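Local structure of tRNA delta(2)-isopentenylpyrophosphate transferase (Bacillus halodurans C-125, 2QGN) at residues P11-K16 with D206-R211; I195-E200 with F287-V292; K244-Y249 with E258-L263; V21-R26 with K296-I301. The protein probably transfers a dimethylallyl group from dimethylallyl diphosphate onto adenosine 37 of tRNAs that read codons beginning with uridine. All blocks are in the same frame, centred on the assembly; numbering follows the deposited sequence.

Interaction 1 (P11-K16 with D206-R211); sequences PTAVGK and DRINRR. With SO4 (sulfate ion), chain B.
Arg207 grips the carbonyl of Ala13 side-on: NE and NH2 each lie 3.0 Å from Ala13 O, which sits almost in the guanidinium plane. NE comes in nearly along the C=O axis, while NH2 stands above the carbonyl plane. The bend at chi3 (62°) sets the guanidinium so that both nitrogens present one edge to that oxygen; arginine suits the place because its long chain carries two N-H groups side by side. One residue on, Ile208 offers its branch to the same turn; CG1 lies 4.1 Å from Ala13 CB, and CD1 crosses Thr12 beside OG1. The gripped loop, between strand 4-9 and helix 16-27, has the form of a P-loop (Walker A). Its type II turn from Pro11 to Val14 and the start of helix 16-27 together present backbone amides to a sulfate ion, probably from the crystallisation liquor. Ala13 N reaches sulfate O4 at 3.0 Å and Lys16 N reaches O1 at 2.8 Å, consistent with the loop's predicted role in binding ATP. Arg211 lays its guanidinium obliquely near Thr12 CB, NH2 at 4.4 Å.

Interaction 2 (I195-E200 with F287-V292); sequences IGLTME and FDMTDV
Phe287 bonds through its backbone to both Gly196 and Thr198: its N donates to Gly196 O at 3.0 Å, and its O accepts from Thr198 N over the same distance. A third bond, from Met289 N to Thr198 O at 2.9 Å, is more bent (134° at the hydrogen) and carries the pairing just past the end of strand 285-288. Around these bonds the side chains alternate. Leu197 and Phe287 lie on one face, where Leu197 CD2 comes 4.1 Å from Met289 SE and Ile195 CG2 meets the edge of the Phe287 ring at CE1. Thr198 and Asp288 share the other face. Here strand 285-288 forms an edge of the parallel sheet of this P-loop NTPase-like fold, with 191-198 as its inner neighbour. Beyond the strands, selenomethionine Met199, with CG anti to the backbone N (chi1 -175°), slides past Thr290 in the opposite direction, its CG 3.4 Å from Thr290 CB. Glu200, out at the surface, accepts a weak hydrogen bond at OE2 from Thr290 OG1. Farther out, Ile195 and Leu197 bond through their backbones to Val9 of strand 4-9. Large apolar residues suit the face of Leu197 and Phe287 because helix 294-312 covers it, Glu300 touching Phe287 and Phe294 touching Met289; Ile305 of that helix also meets Ile195. Helix 256-280 meets Thr198 through Leu275 and Arg279.

Interaction 3 (K244-Y249 with E258-L263); sequences KEMYDY and EAIDTL
Ala259 presses its methyl against helix 244-250, CB standing 3.6 Å from Glu245 O and 3.9 Å from Tyr249 CB, in a helical hairpin whose two arms are joined by a short connection. The axes of segments 244-249 and 258-263 run nearly antiparallel, at 161°, and approach to 8.7 Å; a residue as small as alanine suits so close a pass. Packing is tight around it. Selenomethionine Met246, bent at chi2 (-58°) and again at chi3, brings its CE over Ala259 CB and on to Ile260 CG1 and Leu263 CD2. A flexible, unbranched chain fits here because one methyl must serve three neighbours. Ile221 and Ala224 of helix 220-230 also touch Met246; Leu220, and Val212 of helix 201-218, touch Leu263, making this the buried side of the hairpin. The other parts are looser: Thr262 lies at the margin, partly exposed, with its OG1 turned back to Glu258 O of its own helix, and Tyr249 touches through CB alone. Glu245 is buried although acidic. Its aliphatic stem packs on Leu263, while OE2 has a weak hydrogen bond to Asn266. Folded at chi2 (74°), the chain crosses Leu263 at about a right angle, bringing OE1 to 3.3 Å from Leu263 CD1.

Interaction 4 (V21-R26 with K296-I301); sequences VMLAKR and KKIMEI
Ile298 is the bump of this contact, and Met22, Leu23 and Arg26 form the hollow that receives it. With CG1 anti to the backbone N (chi1 -176°), its longer branch projects at helix 16-27, and CD1 ends 3.6 Å from Leu23 CG and 3.8 Å from Met22 CB. The three receiving residues are spaced one and three positions apart, so their side chains emerge from one flank of the helix. A beta-branched residue suits the bump, since its two arms fill different parts of the hollow: the CG1-CD1 branch runs over the Arg26 guanidinium to end on Leu23 and Met22, while the CG2 methyl meets Arg26 near NH1, at 3.7 Å. That wall is flat. Ile298 CG1 lies off-centre over one face of the guanidinium, 3.4 Å from Arg26 NE. Arginine fits this exposed margin because its planar group can cover an apolar side chain and still donate from NH2 to His302 ND1. At the buried end Leu23 projects in turn, crossing Ile301 at about a right angle, with CD1 4.0 Å from Ile301 CG2. The axes of segments 21-26 and 296-301 cross at -56°, 10.5 Å apart at closest. Helix 16-27 follows the P-loop and helix 294-312 follows edge strand 285-288; farther along the latter helix, Ile305 touches both Leu23 and Ile195 of strand 191-198.

How the interactions relate
Interaction 2 is the most buried of the four and rests on backbone hydrogen bonding between sheet strands. Interaction 1, at the surface, instead relies on an arginine bonded to a loop carbonyl, beside amides that bind a sulfate. They touch: Leu197 packs on Val14 and Lys16, and Met199 on Arg207, so strand 191-198 and the loop after it back the P-loop. Interactions 3 and 4 are both partly buried helix pairs held by apolar packing, one nearly antiparallel and the other steeply crossed, and they lie on opposite sides of the chain's centre. Interaction 4 continues from interaction 2, since helix 294-312 follows strand 285-288 and Lys297 packs on Val292. Interaction 3 touches none of the others; the nearest is interaction 1, about 18 Å between centres.

Interaction 1 (P11-K16 with D206-R211)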
loop_
_atom_site.group_PDB
_atom_site.type_symbol
_atom_site.label_atom_id
_atom_site.label_comp_id
_atom_site.label_asym_id
_atom_site.label_seq_id
_atom_site.Cartn_x
_atom_site.Cartn_y
_atom_site.Cartn_z
ATOM N N PRO A 11 3.864 -5.409 -4.922
ATOM C CA PRO A 11 2.490 -5.920 -4.940
ATOM C C PRO A 11 1.983 -6.235 -3.540
ATOM O O PRO A 11 2.740 -6.186 -2.569
ATOM C CB PRO A 11 2.601 -7.159 -5.817
ATOM C CG PRO A 11 3.982 -7.651 -5.508
ATOM C CD PRO A 11 4.803 -6.388 -5.501
ATOM N N THR A 12 0.698 -6.549 -3.440
ATOM C CA THR A 12 0.088 -6.862 -2.157
ATOM C C THR A 12 0.554 -8.222 -1.640
ATOM O O THR A 12 0.942 -9.091 -2.422
ATOM C CB THR A 12 -1.467 -6.865 -2.260
ATOM O OG1 THR A 12 -1.888 -7.884 -3.179
ATOM C CG2 THR A 12 -1.974 -5.512 -2.744
ATOM N N ALA A 13 0.524 -8.381 -0.315
ATOM C CA ALA A 13 0.912 -9.622 0.363
ATOM C C ALA A 13 2.398 -9.944 0.299
ATOM O O ALA A 13 2.794 -11.086 0.550
ATOM C CB ALA A 13 0.103 -10.803 -0.198
ATOM N N VAL A 14 3.227 -8.962 -0.048
ATOM C CA VAL A 14 4.666 -9.227 -0.122
ATOM C C VAL A 14 5.386 -8.908 1.185
ATOM O O VAL A 14 6.529 -9.301 1.372
ATOM C CB VAL A 14 5.328 -8.442 -1.281
ATOM C CG1 VAL A 14 4.541 -8.669 -2.545
ATOM C CG2 VAL A 14 5.418 -6.952 -0.954
ATOM N N GLY A 15 4.713 -8.199 2.087
ATOM C CA GLY A 15 5.325 -7.863 3.360
ATOM C C GLY A 15 5.704 -6.402 3.491
ATOM O O GLY A 15 6.530 -6.031 4.328
ATOM N N LYS A 16 5.106 -5.565 2.657
ATOM C CA LYS A 16 5.390 -4.142 2.701
ATOM C C LYS A 16 5.186 -3.597 4.111
ATOM O O LYS A 16 6.103 -3.031 4.689
ATOM C CB LYS A 16 4.516 -3.406 1.680
ATOM C CG LYS A 16 5.271 -3.077 0.379
ATOM C CD LYS A 16 4.435 -3.210 -0.916
ATOM C CE LYS A 16 3.156 -2.364 -0.899
ATOM N NZ LYS A 16 2.172 -2.860 0.102
ATOM N N ASP A 206 -0.335 -17.729 -4.110
ATOM C CA ASP A 206 -0.847 -18.579 -3.052
ATOM C C ASP A 206 -1.198 -17.755 -1.813
ATOM O O ASP A 206 -2.220 -17.997 -1.175
ATOM C CB ASP A 206 0.195 -19.650 -2.720
ATOM C CG ASP A 206 -0.326 -20.703 -1.781
ATOM O OD1 ASP A 206 0.220 -21.828 -1.816
ATOM O OD2 ASP A 206 -1.263 -20.414 -1.006
ATOM N N ARG A 207 -0.363 -16.779 -1.474
ATOM C CA ARG A 207 -0.627 -15.956 -0.300
ATOM C C ARG A 207 -1.828 -15.054 -0.543
ATOM O O ARG A 207 -2.609 -14.804 0.366
ATOM C CB ARG A 207 0.613 -15.132 0.052
ATOM C CG ARG A 207 1.693 -15.945 0.747
ATOM C CD ARG A 207 3.050 -15.267 0.683
ATOM N NE ARG A 207 3.115 -13.959 1.344
ATOM C CZ ARG A 207 3.322 -13.776 2.646
ATOM N NH1 ARG A 207 3.478 -14.815 3.456
ATOM N NH2 ARG A 207 3.415 -12.552 3.132
ATOM N N ILE A 208 -1.971 -14.587 -1.781
ATOM C CA ILE A 208 -3.080 -13.728 -2.182
ATOM C C ILE A 208 -4.402 -14.497 -2.110
ATOM O O ILE A 208 -5.419 -13.973 -1.646
ATOM C CB ILE A 208 -2.859 -13.200 -3.619
ATOM C CG1 ILE A 208 -1.862 -12.044 -3.588
ATOM C CG2 ILE A 208 -4.174 -12.778 -4.250
ATOM C CD1 ILE A 208 -1.637 -11.400 -4.932
ATOM N N ASN A 209 -4.391 -15.738 -2.580
ATOM C CA ASN A 209 -5.592 -16.548 -2.519
ATOM C C ASN A 209 -5.951 -16.768 -1.054
ATOM O O ASN A 209 -7.091 -16.551 -0.654
ATOM C CB ASN A 209 -5.382 -17.892 -3.216
ATOM C CG ASN A 209 -4.989 -17.735 -4.672
ATOM O OD1 ASN A 209 -5.362 -16.754 -5.321
ATOM N ND2 ASN A 209 -4.237 -18.707 -5.196
ATOM N N ARG A 210 -4.981 -17.182 -0.248
ATOM C CA ARG A 210 -5.248 -17.413 1.168
ATOM C C ARG A 210 -5.738 -16.131 1.838
ATOM O O ARG A 210 -6.621 -16.164 2.692
ATOM C CB ARG A 210 -3.987 -17.945 1.869
ATOM C CG ARG A 210 -4.166 -18.276 3.358
ATOM C CD ARG A 210 -3.319 -19.487 3.774
ATOM N NE ARG A 210 -2.007 -19.492 3.126
ATOM C CZ ARG A 210 -1.073 -20.429 3.299
ATOM N NH1 ARG A 210 -1.283 -21.460 4.112
ATOM N NH2 ARG A 210 0.078 -20.341 2.643
ATOM N N ARG A 211 -5.163 -15.004 1.429
ATOM C CA ARG A 211 -5.525 -13.687 1.950
ATOM C C ARG A 211 -7.038 -13.489 1.804
ATOM O O ARG A 211 -7.715 -13.092 2.744
ATOM C CB ARG A 211 -4.785 -12.622 1.139
ATOM C CG ARG A 211 -4.057 -11.565 1.943
ATOM C CD ARG A 211 -5.018 -10.582 2.544
ATOM N NE ARG A 211 -4.590 -9.193 2.360
ATOM C CZ ARG A 211 -4.664 -8.522 1.211
ATOM N NH1 ARG A 211 -5.148 -9.106 0.121
ATOM N NH2 ARG A 211 -4.274 -7.256 1.157
HETATM S S SO4 B . 1.692 -6.106 2.282
HETATM O O1 SO4 B . 2.723 -6.203 1.232
HETATM O O2 SO4 B . 1.877 -4.843 3.028
HETATM O O3 SO4 B . 1.821 -7.251 3.210
HETATM O O4 SO4 B . 0.351 -6.117 1.657
#

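Interaction 2 (I195-E200 with F287-V292)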
loop_
_atom_site.group_PDB
_atom_site.type_symbol
_atom_site.label_atom_id
_atom_site.label_comp_id
_atom_site.label_asym_id
_atom_site.label_seq_id
_atom_site.Cartn_x
_atom_site.Cartn_y
_atom_site.Cartn_z
ATOM N N ILE A 195 12.753 1.173 -2.551
ATOM C CA ILE A 195 13.024 -0.244 -2.427
ATOM C C ILE A 195 11.791 -1.030 -2.858
ATOM O O ILE A 195 10.650 -0.647 -2.575
ATOM C CB ILE A 195 13.409 -0.604 -0.990
ATOM C CG1 ILE A 195 12.281 -0.240 -0.040
ATOM C CG2 ILE A 195 14.658 0.180 -0.587
ATOM C CD1 ILE A 195 12.704 -0.241 1.383
ATOM N N GLY A 196 12.028 -2.129 -3.550
ATOM C CA GLY A 196 10.933 -2.947 -4.014
ATOM C C GLY A 196 10.970 -4.300 -3.365
ATOM O O GLY A 196 12.041 -4.891 -3.174
ATOM N N LEU A 197 9.789 -4.795 -3.022
ATOM C CA LEU A 197 9.679 -6.097 -2.387
ATOM C C LEU A 197 9.044 -7.094 -3.342
ATOM O O LEU A 197 7.890 -6.934 -3.723
ATOM C CB LEU A 197 8.844 -5.974 -1.112
ATOM C CG LEU A 197 9.407 -4.987 -0.079
ATOM C CD1 LEU A 197 8.654 -5.165 1.251
ATOM C CD2 LEU A 197 10.897 -5.230 0.120
ATOM N N THR A 198 9.806 -8.103 -3.745
ATOM C CA THR A 198 9.293 -9.135 -4.644
ATOM C C THR A 198 9.261 -10.481 -3.967
ATOM O O THR A 198 9.788 -10.660 -2.869
ATOM C CB THR A 198 10.144 -9.340 -5.909
ATOM O OG1 THR A 198 11.532 -9.348 -5.555
ATOM C CG2 THR A 198 9.841 -8.295 -6.930
HETATM N N MSE A 199 8.675 -11.439 -4.679
HETATM C CA MSE A 199 8.518 -12.791 -4.180
HETATM C C MSE A 199 8.267 -13.713 -5.373
HETATM O O MSE A 199 7.859 -13.257 -6.440
HETATM C CB MSE A 199 7.327 -12.790 -3.225
HETATM C CG MSE A 199 7.038 -14.075 -2.488
HETATM SE SE MSE A 199 5.610 -13.760 -1.185
HETATM C CE MSE A 199 6.667 -13.059 0.289
ATOM N N GLU A 200 8.521 -15.004 -5.193
ATOM C CA GLU A 200 8.307 -15.979 -6.260
ATOM C C GLU A 200 6.848 -16.069 -6.696
ATOM O O GLU A 200 5.973 -16.401 -5.892
ATOM C CB GLU A 200 8.782 -17.349 -5.808
ATOM C CG GLU A 200 10.237 -17.580 -6.080
ATOM C CD GLU A 200 10.826 -18.610 -5.155
ATOM O OE1 GLU A 200 10.237 -19.717 -5.038
ATOM O OE2 GLU A 200 11.883 -18.311 -4.551
ATOM N N PHE A 287 14.509 -6.507 -3.329
ATOM C CA PHE A 287 14.828 -7.525 -2.333
ATOM C C PHE A 287 13.631 -8.460 -2.397
ATOM O O PHE A 287 12.486 -8.006 -2.312
ATOM C CB PHE A 287 14.911 -6.937 -0.925
ATOM C CG PHE A 287 15.910 -5.837 -0.788
ATOM C CD1 PHE A 287 15.518 -4.513 -0.884
ATOM C CD2 PHE A 287 17.252 -6.124 -0.585
ATOM C CE1 PHE A 287 16.448 -3.493 -0.779
ATOM C CE2 PHE A 287 18.183 -5.110 -0.482
ATOM C CZ PHE A 287 17.781 -3.795 -0.579
ATOM N N ASP A 288 13.874 -9.756 -2.572
ATOM C CA ASP A 288 12.748 -10.666 -2.628
ATOM C C ASP A 288 12.693 -11.447 -1.339
ATOM O O ASP A 288 13.630 -12.150 -0.949
ATOM C CB ASP A 288 12.808 -11.591 -3.844
ATOM C CG ASP A 288 13.778 -12.709 -3.676
ATOM O OD1 ASP A 288 14.971 -12.415 -3.438
ATOM O OD2 ASP A 288 13.341 -13.880 -3.789
HETATM N N MSE A 289 11.573 -11.274 -0.658
HETATM C CA MSE A 289 11.357 -11.900 0.623
HETATM C C MSE A 289 11.165 -13.404 0.467
HETATM O O MSE A 289 12.075 -14.180 0.750
HETATM C CB MSE A 289 10.177 -11.185 1.247
HETATM C CG MSE A 289 10.308 -9.660 0.969
HETATM SE SE MSE A 289 12.031 -8.917 1.564
HETATM C CE MSE A 289 11.729 -9.005 3.465
ATOM N N THR A 290 9.994 -13.815 0.008
ATOM C CA THR A 290 9.713 -15.224 -0.226
ATOM C C THR A 290 10.403 -16.212 0.731
ATOM O O THR A 290 11.565 -16.582 0.556
ATOM C CB THR A 290 10.042 -15.570 -1.702
ATOM O OG1 THR A 290 10.281 -16.976 -1.833
ATOM C CG2 THR A 290 11.246 -14.771 -2.185
ATOM N N ASP A 291 9.666 -16.621 1.758
ATOM C CA ASP A 291 10.171 -17.567 2.737
ATOM C C ASP A 291 11.488 -17.138 3.359
ATOM O O ASP A 291 12.394 -17.949 3.516
ATOM C CB ASP A 291 10.333 -18.947 2.089
ATOM C CG ASP A 291 9.008 -19.667 1.926
ATOM O OD1 ASP A 291 8.956 -20.656 1.157
ATOM O OD2 ASP A 291 8.018 -19.247 2.581
ATOM N N VAL A 292 11.603 -15.873 3.740
ATOM C CA VAL A 292 12.851 -15.437 4.331
ATOM C C VAL A 292 12.690 -15.034 5.785
ATOM O O VAL A 292 11.584 -14.774 6.241
ATOM C CB VAL A 292 13.451 -14.271 3.535
ATOM C CG1 VAL A 292 12.626 -13.012 3.748
ATOM C CG2 VAL A 292 14.899 -14.073 3.941
#

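Interaction 3 (K244-Y249 with E258-L263)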
loop_
_atom_site.group_PDB
_atom_site.type_symbol
_atom_site.label_atom_id
_atom_site.label_comp_id
_atom_site.label_asym_id
_atom_site.label_seq_id
_atom_site.Cartn_x
_atom_site.Cartn_y
_atom_site.Cartn_z
ATOM N N LYS A 244 -15.903 -4.466 -5.557
ATOM C CA LYS A 244 -16.688 -4.593 -6.780
ATOM C C LYS A 244 -17.135 -6.055 -6.979
ATOM O O LYS A 244 -18.257 -6.312 -7.417
ATOM C CB LYS A 244 -15.867 -4.126 -7.991
ATOM C CG LYS A 244 -14.639 -4.980 -8.278
ATOM C CD LYS A 244 -13.908 -4.520 -9.530
ATOM C CE LYS A 244 -12.724 -5.435 -9.849
ATOM N NZ LYS A 244 -12.006 -5.035 -11.087
ATOM N N GLU A 245 -16.263 -7.007 -6.650
ATOM C CA GLU A 245 -16.591 -8.425 -6.800
ATOM C C GLU A 245 -17.809 -8.807 -5.956
ATOM O O GLU A 245 -18.693 -9.542 -6.413
ATOM C CB GLU A 245 -15.416 -9.319 -6.389
ATOM C CG GLU A 245 -14.129 -9.135 -7.186
ATOM C CD GLU A 245 -13.387 -7.857 -6.840
ATOM O OE1 GLU A 245 -13.579 -7.328 -5.723
ATOM O OE2 GLU A 245 -12.597 -7.395 -7.685
HETATM N N MSE A 246 -17.844 -8.322 -4.717
HETATM C CA MSE A 246 -18.959 -8.605 -3.824
HETATM C C MSE A 246 -20.228 -7.931 -4.339
HETATM O O MSE A 246 -21.286 -8.553 -4.389
HETATM C CB MSE A 246 -18.654 -8.117 -2.405
HETATM C CG MSE A 246 -17.546 -8.883 -1.706
HETATM SE SE MSE A 246 -17.901 -10.786 -1.562
HETATM C CE MSE A 246 -16.602 -11.464 -2.812
ATOM N N TYR A 247 -20.134 -6.665 -4.729
ATOM C CA TYR A 247 -21.316 -5.983 -5.238
ATOM C C TYR A 247 -21.878 -6.680 -6.464
ATOM O O TYR A 247 -23.078 -6.616 -6.721
ATOM C CB TYR A 247 -21.017 -4.527 -5.582
ATOM C CG TYR A 247 -21.078 -3.609 -4.387
ATOM C CD1 TYR A 247 -21.722 -2.378 -4.473
ATOM C CD2 TYR A 247 -20.474 -3.953 -3.181
ATOM C CE1 TYR A 247 -21.764 -1.509 -3.389
ATOM C CE2 TYR A 247 -20.506 -3.085 -2.090
ATOM C CZ TYR A 247 -21.151 -1.864 -2.205
ATOM O OH TYR A 247 -21.158 -0.977 -1.162
ATOM N N ASP A 248 -21.014 -7.349 -7.218
ATOM C CA ASP A 248 -21.463 -8.062 -8.394
ATOM C C ASP A 248 -22.263 -9.275 -7.935
ATOM O O ASP A 248 -23.101 -9.793 -8.667
ATOM C CB ASP A 248 -20.280 -8.526 -9.225
ATOM C CG ASP A 248 -20.656 -8.767 -10.660
ATOM O OD1 ASP A 248 -19.959 -9.538 -11.335
ATOM O OD2 ASP A 248 -21.651 -8.172 -11.126
ATOM N N TYR A 249 -21.982 -9.724 -6.715
ATOM C CA TYR A 249 -22.679 -10.861 -6.138
ATOM C C TYR A 249 -24.018 -10.402 -5.569
ATOM O O TYR A 249 -25.059 -11.004 -5.845
ATOM C CB TYR A 249 -21.848 -11.485 -5.025
ATOM C CG TYR A 249 -22.671 -12.296 -4.048
ATOM C CD1 TYR A 249 -23.238 -13.511 -4.413
ATOM C CD2 TYR A 249 -22.895 -11.829 -2.751
ATOM C CE1 TYR A 249 -24.008 -14.243 -3.503
ATOM C CE2 TYR A 249 -23.659 -12.549 -1.837
ATOM C CZ TYR A 249 -24.211 -13.753 -2.220
ATOM O OH TYR A 249 -24.945 -14.471 -1.310
ATOM N N GLU A 258 -18.332 -17.788 -7.080
ATOM C CA GLU A 258 -17.831 -17.203 -8.323
ATOM C C GLU A 258 -17.258 -15.821 -8.038
ATOM O O GLU A 258 -16.228 -15.431 -8.597
ATOM C CB GLU A 258 -18.952 -17.098 -9.375
ATOM C CG GLU A 258 -19.410 -18.450 -9.912
ATOM C CD GLU A 258 -20.723 -18.396 -10.689
ATOM O OE1 GLU A 258 -21.201 -19.480 -11.092
ATOM O OE2 GLU A 258 -21.278 -17.290 -10.896
ATOM N N ALA A 259 -17.921 -15.077 -7.159
ATOM C CA ALA A 259 -17.444 -13.742 -6.813
ATOM C C ALA A 259 -16.075 -13.884 -6.160
ATOM O O ALA A 259 -15.092 -13.296 -6.618
ATOM C CB ALA A 259 -18.413 -13.072 -5.859
ATOM N N ILE A 260 -16.034 -14.677 -5.093
ATOM C CA ILE A 260 -14.815 -14.929 -4.354
ATOM C C ILE A 260 -13.653 -15.331 -5.257
ATOM O O ILE A 260 -12.545 -14.808 -5.136
ATOM C CB ILE A 260 -15.037 -16.032 -3.325
ATOM C CG1 ILE A 260 -15.980 -15.531 -2.238
ATOM C CG2 ILE A 260 -13.709 -16.465 -2.735
ATOM C CD1 ILE A 260 -16.283 -16.566 -1.173
ATOM N N ASP A 261 -13.907 -16.261 -6.164
ATOM C CA ASP A 261 -12.875 -16.719 -7.075
ATOM C C ASP A 261 -12.418 -15.550 -7.941
ATOM O O ASP A 261 -11.221 -15.290 -8.073
ATOM C CB ASP A 261 -13.416 -17.852 -7.951
ATOM C CG ASP A 261 -12.343 -18.493 -8.803
ATOM O OD1 ASP A 261 -11.783 -17.801 -9.682
ATOM O OD2 ASP A 261 -12.052 -19.696 -8.603
ATOM N N THR A 262 -13.376 -14.834 -8.515
ATOM C CA THR A 262 -13.053 -13.698 -9.365
ATOM C C THR A 262 -12.290 -12.654 -8.568
ATOM O O THR A 262 -11.480 -11.897 -9.107
ATOM C CB THR A 262 -14.325 -13.066 -9.927
ATOM O OG1 THR A 262 -15.049 -14.058 -10.664
ATOM C CG2 THR A 262 -13.984 -11.891 -10.842
ATOM N N LEU A 263 -12.563 -12.607 -7.275
ATOM C CA LEU A 263 -11.866 -11.667 -6.430
ATOM C C LEU A 263 -10.404 -12.096 -6.338
ATOM O O LEU A 263 -9.509 -11.269 -6.383
ATOM C CB LEU A 263 -12.485 -11.646 -5.047
ATOM C CG LEU A 263 -11.677 -10.862 -4.028
ATOM C CD1 LEU A 263 -11.312 -9.481 -4.555
ATOM C CD2 LEU A 263 -12.507 -10.766 -2.776
#

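Interaction 4 (V21-R26 with K296-I301)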
loop_
_atom_site.group_PDB
_atom_site.type_symbol
_atom_site.label_atom_id
_atom_site.label_comp_id
_atom_site.label_asym_id
_atom_site.label_seq_id
_atom_site.Cartn_x
_atom_site.Cartn_y
_atom_site.Cartn_z
ATOM N N VAL A 21 7.155 -1.313 9.190
ATOM C CA VAL A 21 7.199 -0.921 10.592
ATOM C C VAL A 21 8.518 -1.274 11.259
ATOM O O VAL A 21 8.980 -0.548 12.135
ATOM C CB VAL A 21 6.005 -1.504 11.377
ATOM C CG1 VAL A 21 4.711 -1.182 10.625
ATOM C CG2 VAL A 21 6.158 -2.984 11.589
HETATM N N MSE A 22 9.153 -2.358 10.817
HETATM C CA MSE A 22 10.433 -2.733 11.391
HETATM C C MSE A 22 11.500 -1.706 11.025
HETATM O O MSE A 22 12.319 -1.324 11.868
HETATM C CB MSE A 22 10.870 -4.116 10.907
HETATM C CG MSE A 22 10.120 -5.264 11.545
HETATM SE SE MSE A 22 10.625 -6.954 10.741
HETATM C CE MSE A 22 12.013 -7.458 12.003
ATOM N N LEU A 23 11.511 -1.258 9.774
ATOM C CA LEU A 23 12.504 -0.270 9.370
ATOM C C LEU A 23 12.264 1.030 10.122
ATOM O O LEU A 23 13.215 1.690 10.538
ATOM C CB LEU A 23 12.457 -0.026 7.860
ATOM C CG LEU A 23 13.123 -1.117 7.015
ATOM C CD1 LEU A 23 12.650 -0.997 5.585
ATOM C CD2 LEU A 23 14.654 -0.989 7.090
ATOM N N ALA A 24 10.999 1.393 10.312
ATOM C CA ALA A 24 10.699 2.623 11.037
ATOM C C ALA A 24 11.297 2.592 12.448
ATOM O O ALA A 24 11.938 3.559 12.871
ATOM C CB ALA A 24 9.206 2.842 11.106
ATOM N N LYS A 25 11.115 1.480 13.159
ATOM C CA LYS A 25 11.641 1.347 14.522
ATOM C C LYS A 25 13.167 1.373 14.530
ATOM O O LYS A 25 13.786 1.750 15.524
ATOM C CB LYS A 25 11.134 0.052 15.163
ATOM C CG LYS A 25 9.625 -0.094 15.114
ATOM C CD LYS A 25 9.173 -1.497 15.502
ATOM C CE LYS A 25 9.422 -1.786 16.977
ATOM N NZ LYS A 25 8.681 -0.846 17.874
ATOM N N ARG A 26 13.768 0.980 13.414
ATOM C CA ARG A 26 15.213 0.994 13.292
ATOM C C ARG A 26 15.749 2.337 12.766
ATOM O O ARG A 26 16.913 2.651 12.979
ATOM C CB ARG A 26 15.674 -0.141 12.373
ATOM C CG ARG A 26 15.776 -1.488 13.053
ATOM C CD ARG A 26 15.375 -2.614 12.131
ATOM N NE ARG A 26 15.768 -3.904 12.688
ATOM C CZ ARG A 26 17.009 -4.385 12.658
ATOM N NH1 ARG A 26 17.271 -5.575 13.205
ATOM N NH2 ARG A 26 17.982 -3.692 12.065
ATOM N N LYS A 296 16.679 -11.408 9.415
ATOM C CA LYS A 296 17.892 -11.390 8.607
ATOM C C LYS A 296 17.783 -10.296 7.552
ATOM O O LYS A 296 18.588 -9.361 7.513
ATOM C CB LYS A 296 18.083 -12.728 7.893
ATOM C CG LYS A 296 19.212 -13.589 8.412
ATOM C CD LYS A 296 18.922 -14.145 9.794
ATOM C CE LYS A 296 19.979 -15.181 10.186
ATOM N NZ LYS A 296 21.360 -14.616 10.140
ATOM N N LYS A 297 16.777 -10.428 6.693
ATOM C CA LYS A 297 16.560 -9.460 5.624
ATOM C C LYS A 297 16.529 -8.036 6.120
ATOM O O LYS A 297 17.120 -7.153 5.508
ATOM C CB LYS A 297 15.262 -9.761 4.866
ATOM C CG LYS A 297 15.443 -10.712 3.701
ATOM C CD LYS A 297 16.393 -10.145 2.643
ATOM C CE LYS A 297 16.414 -11.027 1.401
ATOM N NZ LYS A 297 17.232 -10.469 0.287
ATOM N N ILE A 298 15.856 -7.811 7.237
ATOM C CA ILE A 298 15.776 -6.463 7.760
ATOM C C ILE A 298 17.153 -5.812 7.886
ATOM O O ILE A 298 17.329 -4.682 7.455
ATOM C CB ILE A 298 15.079 -6.419 9.131
ATOM C CG1 ILE A 298 14.933 -4.972 9.575
ATOM C CG2 ILE A 298 15.895 -7.183 10.168
ATOM C CD1 ILE A 298 14.008 -4.194 8.730
HETATM N N MSE A 299 18.128 -6.514 8.453
HETATM C CA MSE A 299 19.456 -5.936 8.613
HETATM C C MSE A 299 20.043 -5.592 7.259
HETATM O O MSE A 299 20.733 -4.597 7.118
HETATM C CB MSE A 299 20.400 -6.909 9.319
HETATM C CG MSE A 299 19.905 -7.443 10.652
HETATM SE SE MSE A 299 21.218 -8.593 11.512
HETATM C CE MSE A 299 20.764 -10.285 10.682
ATOM N N GLU A 300 19.765 -6.429 6.269
ATOM C CA GLU A 300 20.267 -6.228 4.916
ATOM C C GLU A 300 19.741 -4.908 4.341
ATOM O O GLU A 300 20.518 -4.074 3.889
ATOM C CB GLU A 300 19.830 -7.404 4.036
ATOM C CG GLU A 300 20.554 -7.524 2.703
ATOM C CD GLU A 300 19.937 -8.578 1.786
ATOM O OE1 GLU A 300 19.663 -9.703 2.256
ATOM O OE2 GLU A 300 19.732 -8.282 0.589
ATOM N N ILE A 301 18.419 -4.731 4.393
ATOM C CA ILE A 301 17.728 -3.546 3.882
ATOM C C ILE A 301 18.118 -2.325 4.695
ATOM O O ILE A 301 18.496 -1.276 4.162
ATOM C CB ILE A 301 16.175 -3.733 3.972
ATOM C CG1 ILE A 301 15.773 -5.058 3.314
ATOM C CG2 ILE A 301 15.449 -2.576 3.284
ATOM C CD1 ILE A 301 14.313 -5.429 3.475
#